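Local structure of protein BCAM1869 (Burkholderia cenocepacia, 4O2H) at residues 33-39 and 59-65. The protein is an RsaM homolog that forms a dimer and probably acts as a transcriptional regulator in quorum sensing. Numbering follows the deposited sequence.
Sequences LDHVASG and GYTEWHR
His-35 sets its imidazole edge, in an offset edge-to-face pair, toward the five-membered ring of Trp-63, the two planes nearly perpendicular at 87°. Going out along His-35, CB rests on the indole at CE2, 3.7 Å away, and CA lies over the five-membered ring. CG is turned anti to the backbone N (chi1 168°), which carries the ring along the strand toward Ser-38; CD2 comes equally near Trp-63 NE1 and Thr-61 OG1, both on the same side of it. At the tip, NE2 is hydrogen-bonded to Ser-38 OG (2.7 Å). That hydroxyl also bonds Thr-61 OG1 at 2.8 Å, and Thr-61 OG1 accepts from Trp-63 NE1 almost in the indole plane, so a polar chain links four side chains on this face, beneath helix 128-138. Strands 34-40 and 55-65 are antiparallel neighbours in a four-stranded sheet, the first outermost within the chain, and a classic beta bulge interrupts their pairing: Val-36 N and Ala-37 N both donate to Glu-62 O, at 2.8 and 3.1 Å. The bulge directs Val-36 toward the partner strand, and its CG2 sits over the centre of the His-64 ring, 3.4 Å from the centroid. His-64 ND1 is hydrogen-bonded to Tyr-73 OH, which helps fix that ring. Tyr-60 lays one ring face over the Gly-39 backbone, CE2 coming 3.4 Å from Gly-39 CA. Val-36 and Ala-37 also pack against Ala-37 and Val-36 of the second subunit.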
loop_
_atom_site.group_PDB
_atom_site.type_symbol
_atom_site.label_atom_id
_atom_site.label_comp_id
_atom_site.label_asym_id
_atom_site.label_seq_id
_atom_site.Cartn_x
_atom_site.Cartn_y
_atom_site.Cartn_z
ATOM N N LEU A 33 -13.179 -9.369 3.179
ATOM C CA LEU A 33 -11.962 -8.560 3.287
ATOM C C LEU A 33 -11.995 -7.671 4.518
ATOM O O LEU A 33 -13.050 -7.165 4.893
ATOM C CB LEU A 33 -11.731 -7.691 2.054
ATOM C CG LEU A 33 -11.393 -8.395 0.793
ATOM C CD1 LEU A 33 -11.629 -7.501 -0.369
ATOM C CD2 LEU A 33 -9.968 -8.940 0.807
ATOM N N ASP A 34 -10.818 -7.507 5.143
ATOM C CA ASP A 34 -10.595 -6.683 6.316
ATOM C C ASP A 34 -9.623 -5.593 5.974
ATOM O O ASP A 34 -8.711 -5.826 5.183
ATOM C CB ASP A 34 -10.030 -7.529 7.467
ATOM C CG ASP A 34 -10.903 -8.699 7.860
ATOM O OD1 ASP A 34 -12.137 -8.504 7.991
ATOM O OD2 ASP A 34 -10.348 -9.814 8.055
ATOM N N HIS A 35 -9.831 -4.402 6.539
ATOM C CA HIS A 35 -8.948 -3.253 6.362
ATOM C C HIS A 35 -7.643 -3.529 7.104
ATOM O O HIS A 35 -7.674 -3.973 8.240
ATOM C CB HIS A 35 -9.606 -1.948 6.876
ATOM C CG HIS A 35 -8.647 -0.794 6.991
ATOM N ND1 HIS A 35 -7.868 -0.613 8.124
ATOM C CD2 HIS A 35 -8.310 0.147 6.080
ATOM C CE1 HIS A 35 -7.123 0.450 7.881
ATOM N NE2 HIS A 35 -7.367 0.952 6.675
ATOM N N VAL A 36 -6.511 -3.199 6.481
ATOM C CA VAL A 36 -5.171 -3.401 7.047
ATOM C C VAL A 36 -4.537 -2.031 7.251
ATOM O O VAL A 36 -4.061 -1.745 8.340
ATOM C CB VAL A 36 -4.311 -4.317 6.127
ATOM C CG1 VAL A 36 -2.918 -4.562 6.695
ATOM C CG2 VAL A 36 -5.011 -5.655 5.845
ATOM N N ALA A 37 -4.513 -1.182 6.207
ATOM C CA ALA A 37 -3.866 0.125 6.320
ATOM C C ALA A 37 -4.365 1.077 5.274
ATOM O O ALA A 37 -4.773 0.687 4.202
ATOM C CB ALA A 37 -2.333 -0.008 6.229
ATOM N N SER A 38 -4.362 2.344 5.629
ATOM C CA SER A 38 -4.772 3.466 4.802
ATOM C C SER A 38 -3.870 4.634 5.158
ATOM O O SER A 38 -3.404 4.728 6.286
ATOM C CB SER A 38 -6.241 3.802 5.040
ATOM O OG SER A 38 -7.131 2.765 4.655
ATOM N N GLY A 39 -3.595 5.484 4.192
ATOM C CA GLY A 39 -2.789 6.670 4.407
ATOM C C GLY A 39 -3.013 7.685 3.323
ATOM O O GLY A 39 -3.622 7.389 2.293
ATOM N N GLY A 59 -5.310 9.061 -1.274
ATOM C CA GLY A 59 -4.375 8.150 -0.642
ATOM C C GLY A 59 -4.526 6.733 -1.102
ATOM O O GLY A 59 -5.230 6.442 -2.075
ATOM N N TYR A 60 -3.892 5.855 -0.338
ATOM C CA TYR A 60 -3.836 4.427 -0.521
ATOM C C TYR A 60 -4.628 3.735 0.595
ATOM O O TYR A 60 -4.905 4.314 1.653
ATOM C CB TYR A 60 -2.354 3.955 -0.536
ATOM C CG TYR A 60 -1.742 3.824 0.848
ATOM C CD1 TYR A 60 -1.892 2.654 1.592
ATOM C CD2 TYR A 60 -1.043 4.885 1.431
ATOM C CE1 TYR A 60 -1.382 2.546 2.886
ATOM C CE2 TYR A 60 -0.490 4.770 2.711
ATOM C CZ TYR A 60 -0.698 3.612 3.447
ATOM O OH TYR A 60 -0.205 3.482 4.723
ATOM N N THR A 61 -4.988 2.493 0.332
ATOM C CA THR A 61 -5.615 1.590 1.283
ATOM C C THR A 61 -5.243 0.170 0.862
ATOM O O THR A 61 -5.064 -0.091 -0.320
ATOM C CB THR A 61 -7.099 1.843 1.458
ATOM O OG1 THR A 61 -7.552 1.028 2.540
ATOM C CG2 THR A 61 -7.893 1.607 0.184
ATOM N N GLU A 62 -5.016 -0.679 1.871
ATOM C CA GLU A 62 -4.636 -2.084 1.819
ATOM C C GLU A 62 -5.597 -2.917 2.667
ATOM O O GLU A 62 -5.847 -2.579 3.814
ATOM C CB GLU A 62 -3.178 -2.288 2.298
ATOM C CG GLU A 62 -2.152 -1.797 1.289
ATOM C CD GLU A 62 -2.258 -2.358 -0.125
ATOM O OE1 GLU A 62 -2.840 -3.451 -0.341
ATOM O OE2 GLU A 62 -1.696 -1.698 -1.023
ATOM N N TRP A 63 -6.162 -3.971 2.060
ATOM C CA TRP A 63 -7.161 -4.869 2.632
ATOM C C TRP A 63 -6.708 -6.312 2.401
ATOM O O TRP A 63 -5.894 -6.574 1.512
ATOM C CB TRP A 63 -8.561 -4.602 1.979
ATOM C CG TRP A 63 -9.194 -3.278 2.373
ATOM C CD1 TRP A 63 -8.639 -2.034 2.264
ATOM C CD2 TRP A 63 -10.445 -3.102 3.061
ATOM N NE1 TRP A 63 -9.471 -1.092 2.814
ATOM C CE2 TRP A 63 -10.597 -1.720 3.306
ATOM C CE3 TRP A 63 -11.481 -3.978 3.443
ATOM C CZ2 TRP A 63 -11.760 -1.182 3.891
ATOM C CZ3 TRP A 63 -12.621 -3.452 4.063
ATOM C CH2 TRP A 63 -12.740 -2.075 4.304
ATOM N N HIS A 64 -7.157 -7.233 3.246
ATOM C CA HIS A 64 -6.735 -8.622 3.069
ATOM C C HIS A 64 -7.775 -9.596 3.635
ATOM O O HIS A 64 -8.659 -9.226 4.409
ATOM C CB HIS A 64 -5.294 -8.886 3.639
ATOM C CG HIS A 64 -5.142 -8.973 5.143
ATOM N ND1 HIS A 64 -3.885 -9.179 5.730
ATOM C CD2 HIS A 64 -6.068 -8.870 6.137
ATOM C CE1 HIS A 64 -4.089 -9.182 7.041
ATOM N NE2 HIS A 64 -5.386 -9.012 7.340
ATOM N N ARG A 65 -7.679 -10.835 3.186
ATOM C CA ARG A 65 -8.430 -11.979 3.696
ATOM C C ARG A 65 -7.390 -12.935 4.150
ATOM O O ARG A 65 -6.563 -13.387 3.328
ATOM C CB ARG A 65 -9.394 -12.615 2.695
ATOM C CG ARG A 65 -10.095 -13.800 3.368
ATOM C CD ARG A 65 -10.772 -14.759 2.427
ATOM N NE ARG A 65 -9.878 -15.356 1.437
ATOM C CZ ARG A 65 -10.309 -16.130 0.451
ATOM N NH1 ARG A 65 -11.601 -16.408 0.333
ATOM N NH2 ARG A 65 -9.459 -16.644 -0.414
#